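Local coordinates for uncharacterized protein (Thermus thermophilus HB8, PDB 4WVA) that hydrolyses mannosylglycerate to mannose and glycerate, and can also split glucosylglycerate, as a GH63 glycoside hydrolase with an (alpha/alpha)6-barrel fold, at residues Y113-E116 with D120-R123; G272-W277 with Q313-L318; G282-W287 with F303-A308. All coordinates share one frame; numbering follows the deposited sequence. Where two conformers were deposited one is given.

Contact 1 of 3, residues Y113-E116 with D120-R123; sequences YLYE and DRDR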
loop_
_atom_site.group_PDB
_atom_site.type_symbol
_atom_site.label_atom_id
_atom_site.label_comp_id
_atom_site.label_asym_id
_atom_site.label_seq_id
_atom_site.Cartn_x
_atom_site.Cartn_y
_atom_site.Cartn_z
ATOM N N TYR A 113 -20.307 10.949 -1.546
ATOM C CA TYR A 113 -21.382 10.457 -0.698
ATOM C C TYR A 113 -22.755 10.924 -1.195
ATOM O O TYR A 113 -23.689 10.113 -1.332
ATOM C CB TYR A 113 -21.212 10.893 0.761
ATOM C CG TYR A 113 -22.287 10.308 1.616
ATOM C CD1 TYR A 113 -22.172 9.011 2.094
ATOM C CD2 TYR A 113 -23.458 11.016 1.880
ATOM C CE1 TYR A 113 -23.172 8.454 2.844
ATOM C CE2 TYR A 113 -24.470 10.450 2.616
ATOM C CZ TYR A 113 -24.310 9.178 3.103
ATOM O OH TYR A 113 -25.318 8.618 3.853
ATOM N N LEU A 114 -22.892 12.216 -1.470
ATOM C CA LEU A 114 -24.162 12.722 -2.031
ATOM C C LEU A 114 -24.510 12.003 -3.331
ATOM O O LEU A 114 -25.671 11.625 -3.556
ATOM C CB LEU A 114 -24.129 14.225 -2.257
ATOM C CG LEU A 114 -23.873 15.096 -1.024
ATOM C CD1 LEU A 114 -23.883 16.551 -1.439
ATOM C CD2 LEU A 114 -24.863 14.827 0.111
ATOM N N TYR A 115 -23.503 11.809 -4.179
ATOM C CA TYR A 115 -23.726 11.165 -5.466
ATOM C C TYR A 115 -24.224 9.729 -5.318
ATOM O O TYR A 115 -25.182 9.314 -5.976
ATOM C CB TYR A 115 -22.472 11.212 -6.360
ATOM C CG TYR A 115 -22.692 10.442 -7.632
ATOM C CD1 TYR A 115 -23.631 10.877 -8.566
ATOM C CD2 TYR A 115 -22.029 9.250 -7.884
ATOM C CE1 TYR A 115 -23.855 10.179 -9.728
ATOM C CE2 TYR A 115 -22.259 8.531 -9.045
ATOM C CZ TYR A 115 -23.180 9.003 -9.973
ATOM O OH TYR A 115 -23.441 8.319 -11.145
ATOM N N GLU A 116 -23.590 8.971 -4.430
ATOM C CA GLU A 116 -23.895 7.541 -4.315
ATOM C C GLU A 116 -25.202 7.293 -3.569
ATOM O O GLU A 116 -25.879 6.281 -3.823
ATOM C CB GLU A 116 -22.751 6.797 -3.617
ATOM C CG GLU A 116 -21.484 6.706 -4.464
ATOM C CD GLU A 116 -20.374 5.920 -3.799
ATOM O OE1 GLU A 116 -20.534 5.568 -2.617
ATOM O OE2 GLU A 116 -19.342 5.672 -4.432
ATOM N N ASP A 120 -32.669 10.222 -5.518
ATOM C CA ASP A 120 -33.038 10.689 -6.859
ATOM C C ASP A 120 -31.819 10.554 -7.753
ATOM O O ASP A 120 -30.904 11.360 -7.703
ATOM C CB ASP A 120 -33.541 12.131 -6.776
ATOM C CG ASP A 120 -34.015 12.682 -8.106
ATOM O OD1 ASP A 120 -33.647 12.152 -9.179
ATOM O OD2 ASP A 120 -34.767 13.681 -8.063
ATOM N N ARG A 121 -31.797 9.500 -8.554
ATOM C CA ARG A 121 -30.608 9.186 -9.334
ATOM C C ARG A 121 -30.390 10.164 -10.478
ATOM O O ARG A 121 -29.251 10.461 -10.847
ATOM C CB ARG A 121 -30.670 7.761 -9.863
ATOM C CG ARG A 121 -30.872 6.706 -8.780
ATOM C CD ARG A 121 -29.938 6.898 -7.592
ATOM N NE ARG A 121 -28.550 6.965 -8.058
ATOM C CZ ARG A 121 -27.540 7.586 -7.447
ATOM N NH1 ARG A 121 -26.329 7.549 -7.994
ATOM N NH2 ARG A 121 -27.709 8.225 -6.312
ATOM N N ASP A 122 -31.475 10.662 -11.058
ATOM C CA ASP A 122 -31.325 11.638 -12.128
ATOM C C ASP A 122 -30.700 12.919 -11.573
ATOM O O ASP A 122 -29.839 13.525 -12.213
ATOM C CB ASP A 122 -32.671 11.922 -12.796
ATOM C CG ASP A 122 -33.209 10.723 -13.532
ATOM O OD1 ASP A 122 -34.424 10.469 -13.431
ATOM O OD2 ASP A 122 -32.421 10.016 -14.191
ATOM N N ARG A 123 -31.128 13.333 -10.387
ATOM C CA ARG A 123 -30.560 14.528 -9.765
ATOM C C ARG A 123 -29.103 14.280 -9.414
ATOM O O ARG A 123 -28.247 15.126 -9.658
ATOM C CB ARG A 123 -31.302 14.922 -8.493
ATOM C CG ARG A 123 -30.585 16.021 -7.713
ATOM C CD ARG A 123 -31.400 16.524 -6.552
ATOM N NE ARG A 123 -31.702 15.458 -5.613
ATOM C CZ ARG A 123 -32.806 15.364 -4.885
ATOM N NH1 ARG A 123 -33.779 16.283 -4.979
ATOM N NH2 ARG A 123 -32.963 14.329 -4.079
HETATM O O HOH W 1 -26.423 7.435 -10.989
#
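R121 takes hold of the backbone carbonyl of Y115 with both terminal nitrogens of its guanidinium, a direct case of an arginine gripping a carbonyl near a helix C-terminus. NH2 of R121 lies 2.8 Å from O of Y115 and NH1 of R121 2.9 Å from the same oxygen; the two donors come from opposite faces of the carbonyl plane, while the oxygen stays almost in the plane of the guanidinium. The chain of R121 reaches it by bending at both chi2 and chi3 (-47° and -54°). NH2 also bonds to the carbonyl of D118 in the short connection.

Against the phenol the contact is looser: NH1 of R121 sits over one face of the Y115 ring near its rim, but CZ of R121 is 5.2 Å from the centroid of the Y115 ring, so any cation-pi attraction is at most weak. A water bridges Y115 OH and R121 NH1.

Next to this, D120 is the N-cap of the second helix, its OD1 accepting from the backbone N of R123 at 3.0 Å.

E293 of a second subunit pairs with R121 NE, and the G292 carbonyl of that subunit bonds Y115 OH. The contact thus spans the short connection between helices 107-117 and 121-146, with Y115 packed against helix 235-254.

Contact 2 of 3, residues G272-W277 with Q313-L318; sequences GLEALW and QGRASL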
loop_
_atom_site.group_PDB
_atom_site.type_symbol
_atom_site.label_atom_id
_atom_site.label_comp_id
_atom_site.label_asym_id
_atom_site.label_seq_id
_atom_site.Cartn_x
_atom_site.Cartn_y
_atom_site.Cartn_z
ATOM N N GLY A 272 3.911 10.605 0.042
ATOM C CA GLY A 272 4.122 11.816 0.845
ATOM C C GLY A 272 3.507 11.728 2.227
ATOM O O GLY A 272 4.135 12.036 3.231
ATOM N N LEU A 273 2.249 11.308 2.292
ATOM C CA LEU A 273 1.575 11.323 3.591
ATOM C C LEU A 273 2.228 10.367 4.559
ATOM O O LEU A 273 2.421 10.690 5.731
ATOM C CB LEU A 273 0.066 11.019 3.439
ATOM C CG LEU A 273 -0.800 11.377 4.657
ATOM C CD1 LEU A 273 -0.827 12.870 4.905
ATOM C CD2 LEU A 273 -2.215 10.836 4.495
ATOM N N GLU A 274 2.623 9.189 4.085
ATOM C CA GLU A 274 3.315 8.253 4.950
ATOM C C GLU A 274 4.697 8.711 5.402
ATOM O O GLU A 274 5.160 8.315 6.475
ATOM C CB GLU A 274 3.333 6.850 4.344
ATOM C CG GLU A 274 1.961 6.213 4.368
ATOM C CD GLU A 274 1.444 6.024 5.794
ATOM O OE1 GLU A 274 2.008 5.207 6.540
ATOM O OE2 GLU A 274 0.487 6.711 6.144
ATOM N N ALA A 275 5.324 9.609 4.645
ATOM C CA ALA A 275 6.598 10.189 5.033
ATOM C C ALA A 275 6.487 11.019 6.312
ATOM O O ALA A 275 7.461 11.177 7.025
ATOM C CB ALA A 275 7.169 11.048 3.914
ATOM N N LEU A 276 5.311 11.560 6.596
ATOM C CA LEU A 276 5.128 12.420 7.769
ATOM C C LEU A 276 5.152 11.653 9.074
ATOM O O LEU A 276 5.211 12.250 10.159
ATOM C CB LEU A 276 3.815 13.201 7.661
ATOM C CG LEU A 276 3.648 14.076 6.404
ATOM C CD1 LEU A 276 2.313 14.793 6.453
ATOM C CD2 LEU A 276 4.791 15.063 6.276
ATOM N N TRP A 277 5.071 10.329 9.000
ATOM C CA TRP A 277 5.153 9.514 10.205
ATOM C C TRP A 277 6.535 9.606 10.845
ATOM O O TRP A 277 7.532 9.374 10.163
ATOM C CB TRP A 277 4.882 8.054 9.872
ATOM C CG TRP A 277 4.958 7.141 11.073
ATOM C CD1 TRP A 277 5.968 6.278 11.395
ATOM C CD2 TRP A 277 3.966 6.983 12.079
ATOM N NE1 TRP A 277 5.663 5.600 12.546
ATOM C CE2 TRP A 277 4.438 6.016 12.988
ATOM C CE3 TRP A 277 2.711 7.558 12.299
ATOM C CZ2 TRP A 277 3.700 5.623 14.111
ATOM C CZ3 TRP A 277 1.982 7.171 13.405
ATOM C CH2 TRP A 277 2.468 6.210 14.290
ATOM N N GLN A 313 -1.929 -1.327 9.266
ATOM C CA GLN A 313 -2.633 -1.603 10.509
ATOM C C GLN A 313 -1.789 -1.412 11.755
ATOM O O GLN A 313 -2.303 -0.997 12.785
ATOM C CB GLN A 313 -3.099 -3.053 10.481
ATOM C CG GLN A 313 -4.015 -3.458 11.612
ATOM C CD GLN A 313 -5.353 -2.796 11.535
ATOM O OE1 GLN A 313 -6.125 -2.855 12.493
ATOM N NE2 GLN A 313 -5.687 -2.219 10.375
ATOM N N GLY A 314 -0.520 -1.788 11.675
ATOM C CA GLY A 314 0.410 -1.605 12.796
ATOM C C GLY A 314 0.501 -0.153 13.194
ATOM O O GLY A 314 0.403 0.201 14.375
ATOM N N ARG A 315 0.654 0.708 12.204
ATOM C CA ARG A 315 0.711 2.113 12.404
ATOM C C ARG A 315 -0.631 2.644 12.972
ATOM O O ARG A 315 -0.657 3.461 13.885
ATOM C CB ARG A 315 1.054 2.777 11.085
ATOM C CG ARG A 315 1.387 4.222 11.178
ATOM C CD ARG A 315 2.262 4.613 9.992
ATOM N NE ARG A 315 3.581 4.036 10.108
ATOM C CZ ARG A 315 4.577 4.225 9.260
ATOM N NH1 ARG A 315 4.439 5.023 8.210
ATOM N NH2 ARG A 315 5.765 3.650 9.522
ATOM N N ALA A 316 -1.746 2.143 12.446
ATOM C CA ALA A 316 -3.060 2.488 12.974
ATOM C C ALA A 316 -3.190 2.057 14.444
ATOM O O ALA A 316 -3.778 2.769 15.261
ATOM C CB ALA A 316 -4.170 1.858 12.130
ATOM N N SER A 317 -2.614 0.905 14.773
ATOM C CA SER A 317 -2.658 0.422 16.150
ATOM C C SER A 317 -1.847 1.327 17.083
ATOM O O SER A 317 -2.254 1.540 18.232
ATOM C CB SER A 317 -2.227 -1.057 16.245
ATOM O OG SER A 317 -0.837 -1.213 16.461
ATOM N N LEU A 318 -0.732 1.874 16.606
ATOM C CA LEU A 318 0.053 2.829 17.414
ATOM C C LEU A 318 -0.734 4.136 17.648
ATOM O O LEU A 318 -0.711 4.719 18.750
ATOM C CB LEU A 318 1.440 3.081 16.797
ATOM C CG LEU A 318 2.325 1.826 16.763
ATOM C CD1 LEU A 318 3.556 2.070 15.922
ATOM C CD2 LEU A 318 2.739 1.415 18.159
#
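R315 lays its guanidinium flat on the indole of W277, the two planes 10° apart and their centres separated by 3.5 Å. CZ of R315 stands over the face of the five-membered ring, a cation-pi contact, with NH2 of R315 only 3.2 Å from CD1 of W277. Further back along the same chain, CG of R315 rests above the six-membered ring, 3.6 Å from its centroid, in a CH-pi contact, so methylene and charged end share one face of the indole. The two side chains run past each other in opposite directions; R315, extended through chi2, turns at chi3 (-70°) to bring the guanidinium down nearly parallel to the ring. L318 adds CD1, 4.0 Å from CZ2 of W277, where the benzo part of the indole nears the helix. With W277 replaced by an alanine, the guanidinium and CG of R315 would probably lose the surface they lie on, L318 its apolar partner, and the charged group would be freer to turn.

The charge of R315 is met by E274, whose OE1 lies 3.0 Å from NH1 of R315 in a salt bridge. The approach is bent and comes from above the carboxylate plane, 40° out of it. In the (alpha/alpha)6-barrel enzyme the salt bridge ties the end region of helix 260-275, and the stack ties strand 277-278, to the start of helix 313-327.

E274 is itself steadied by a second shell: its OE2 bonds to the hydroxyls of Y284 and T310, which is likely to limit rotation of the carboxylate. Y284 also meets W277 edge-to-face and touches R315. Beyond them, R112 of the third subunit donates to the carbonyl of A275, and R367 of that subunit packs on L318.

Contact 3 of 3, residues G282-W287 with F303-A308; sequences GFYFSW and FLPLFA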
loop_
_atom_site.group_PDB
_atom_site.type_symbol
_atom_site.label_atom_id
_atom_site.label_comp_id
_atom_site.label_asym_id
_atom_site.label_seq_id
_atom_site.Cartn_x
_atom_site.Cartn_y
_atom_site.Cartn_z
ATOM N N GLY A 282 6.110 7.997 17.321
ATOM C CA GLY A 282 4.950 7.182 17.059
ATOM C C GLY A 282 3.731 8.026 16.714
ATOM O O GLY A 282 2.644 7.828 17.246
ATOM N N PHE A 283 3.918 8.961 15.797
ATOM C CA PHE A 283 2.849 9.882 15.432
ATOM C C PHE A 283 3.162 10.566 14.109
ATOM O O PHE A 283 4.295 10.552 13.668
ATOM C CB PHE A 283 2.717 10.941 16.531
ATOM C CG PHE A 283 1.335 11.474 16.677
ATOM C CD1 PHE A 283 0.343 10.686 17.243
ATOM C CD2 PHE A 283 1.010 12.753 16.253
ATOM C CE1 PHE A 283 -0.954 11.156 17.378
ATOM C CE2 PHE A 283 -0.284 13.228 16.398
ATOM C CZ PHE A 283 -1.264 12.439 16.971
ATOM N N TYR A 284 2.133 11.122 13.466
ATOM C CA TYR A 284 2.321 11.899 12.248
ATOM C C TYR A 284 2.503 13.377 12.594
ATOM O O TYR A 284 1.697 13.942 13.348
ATOM C CB TYR A 284 1.117 11.795 11.322
ATOM C CG TYR A 284 0.895 10.447 10.651
ATOM C CD1 TYR A 284 1.491 10.149 9.445
ATOM C CD2 TYR A 284 0.042 9.499 11.209
ATOM C CE1 TYR A 284 1.252 8.944 8.794
ATOM C CE2 TYR A 284 -0.192 8.287 10.585
ATOM C CZ TYR A 284 0.416 8.008 9.378
ATOM O OH TYR A 284 0.167 6.795 8.763
ATOM N N PHE A 285 3.525 13.991 12.015
ATOM C CA PHE A 285 3.804 15.413 12.224
ATOM C C PHE A 285 3.618 16.202 10.944
ATOM O O PHE A 285 3.936 15.728 9.857
ATOM C CB PHE A 285 5.255 15.624 12.674
ATOM C CG PHE A 285 5.558 15.140 14.074
ATOM C CD1 PHE A 285 4.634 15.253 15.094
ATOM C CD2 PHE A 285 6.812 14.602 14.369
ATOM C CE1 PHE A 285 4.936 14.816 16.384
ATOM C CE2 PHE A 285 7.114 14.163 15.652
ATOM C CZ PHE A 285 6.169 14.263 16.651
ATOM N N SER A 286 3.157 17.445 11.092
ATOM C CA SER A 286 3.293 18.418 10.027
ATOM C C SER A 286 4.775 18.820 9.915
ATOM O O SER A 286 5.554 18.631 10.867
ATOM C CB SER A 286 2.425 19.639 10.330
ATOM O OG SER A 286 1.041 19.301 10.370
ATOM N N TRP A 287 5.148 19.345 8.745
ATOM C CA TRP A 287 6.505 19.767 8.460
ATOM C C TRP A 287 6.609 21.257 8.166
ATOM O O TRP A 287 5.785 21.829 7.456
ATOM C CB TRP A 287 7.075 18.988 7.290
ATOM C CG TRP A 287 7.358 17.548 7.532
ATOM C CD1 TRP A 287 7.268 16.853 8.702
ATOM C CD2 TRP A 287 7.836 16.625 6.557
ATOM N NE1 TRP A 287 7.654 15.550 8.504
ATOM C CE2 TRP A 287 8.005 15.390 7.197
ATOM C CE3 TRP A 287 8.115 16.722 5.189
ATOM C CZ2 TRP A 287 8.458 14.258 6.520
ATOM C CZ3 TRP A 287 8.560 15.595 4.524
ATOM C CH2 TRP A 287 8.718 14.382 5.191
ATOM N N PHE A 303 -3.966 12.284 13.587
ATOM C CA PHE A 303 -4.794 11.086 13.447
ATOM C C PHE A 303 -5.459 11.013 12.066
ATOM O O PHE A 303 -5.918 9.942 11.659
ATOM C CB PHE A 303 -5.885 11.024 14.516
ATOM C CG PHE A 303 -5.377 10.754 15.898
ATOM C CD1 PHE A 303 -5.224 9.441 16.347
ATOM C CD2 PHE A 303 -5.073 11.796 16.747
ATOM C CE1 PHE A 303 -4.763 9.182 17.623
ATOM C CE2 PHE A 303 -4.605 11.542 18.036
ATOM C CZ PHE A 303 -4.437 10.243 18.459
ATOM N N LEU A 304 -5.464 12.114 11.316
ATOM C CA LEU A 304 -6.273 12.163 10.106
ATOM C C LEU A 304 -5.767 11.255 8.972
ATOM O O LEU A 304 -6.555 10.908 8.113
ATOM C CB LEU A 304 -6.509 13.598 9.648
ATOM C CG LEU A 304 -7.427 14.409 10.574
ATOM C CD1 LEU A 304 -7.397 15.858 10.138
ATOM C CD2 LEU A 304 -8.850 13.869 10.549
ATOM N N PRO A 305 -4.497 10.802 8.997
ATOM C CA PRO A 305 -4.184 9.801 7.953
ATOM C C PRO A 305 -5.040 8.533 8.012
ATOM O O PRO A 305 -5.180 7.840 7.014
ATOM C CB PRO A 305 -2.686 9.556 8.142
ATOM C CG PRO A 305 -2.197 10.873 8.633
ATOM C CD PRO A 305 -3.265 11.315 9.611
ATOM N N LEU A 306 -5.629 8.231 9.160
ATOM C CA LEU A 306 -6.592 7.129 9.213
ATOM C C LEU A 306 -7.769 7.347 8.249
ATOM O O LEU A 306 -8.241 6.411 7.598
ATOM C CB LEU A 306 -7.110 6.954 10.633
ATOM C CG LEU A 306 -6.079 6.593 11.696
ATOM C CD1 LEU A 306 -6.648 6.859 13.085
ATOM C CD2 LEU A 306 -5.606 5.153 11.551
ATOM N N PHE A 307 -8.245 8.590 8.186
ATOM C CA PHE A 307 -9.344 8.976 7.307
ATOM C C PHE A 307 -8.909 8.906 5.840
ATOM O O PHE A 307 -9.728 8.664 4.953
ATOM C CB PHE A 307 -9.775 10.398 7.697
ATOM C CG PHE A 307 -11.011 10.915 6.998
ATOM C CD1 PHE A 307 -12.257 10.373 7.268
ATOM C CD2 PHE A 307 -10.931 11.971 6.101
ATOM C CE1 PHE A 307 -13.398 10.870 6.674
ATOM C CE2 PHE A 307 -12.074 12.480 5.509
ATOM C CZ PHE A 307 -13.299 11.920 5.782
ATOM N N ALA A 308 -7.630 9.161 5.591
ATOM C CA ALA A 308 -7.064 9.005 4.248
ATOM C C ALA A 308 -6.947 7.528 3.818
ATOM O O ALA A 308 -7.042 7.206 2.638
ATOM C CB ALA A 308 -5.704 9.690 4.163
#
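The ring of Y284 carries P305 on one face, with CG of the proline 3.6 Å from the ring centroid and nearly on the ring normal (7° off), a CH-pi contact. CB of P305 lies farther along the same face, 3.7 Å from CZ of Y284. Alongside, F283 turns the edge of its ring toward one face of F303, a T-shaped pair with centroids 5.2 Å apart and planes at 85°. CZ of F283 makes the nearest approach, 3.6 Å from CE2 of F303. The chi1 of F303 (-70°) sets its CG beside the backbone N, turning the ring back to F283 although its side chain sets out away from the strand.

Strand 283-288 starts at a G1 beta bulge, where G282 and F283 both face D278. F283 and Y284 join the strand to the 3-10 turn at F303 and to P305 of helix 305-308. Around them, F283 rests on L319 and E322 of helix 313-327, and F303 meets W326 edge-to-face.

No hydrogen bond crosses between the segments, and the hydroxyl of Y284 is taken by E274. The strand and the segment 303-308 are therefore held through buried aromatic and proline surfaces, so the fit probably rests on how the rings are turned rather than on polar pairing.

Overall arrangement
Contacts 2 and 3 form one continuous cluster, their centres 7 Å apart, with contact 3 nested along the chain inside the loop that contact 2 closes. The E274-Y284 bond links them directly, as does a probable backbone bond between O of L276 and N of F285. Contact 1 stands apart, its centre 33 Å from that of contact 2 and 31 Å from that of contact 3, and neither it nor contact 2 lies near the probable substrate-binding and catalytic residues. Contact 3 comes nearer without lining the site: the side chain of F303 is about 11 Å from that of W350, and that of P305 about 12 Å from that of W34, both probably substrate-binding.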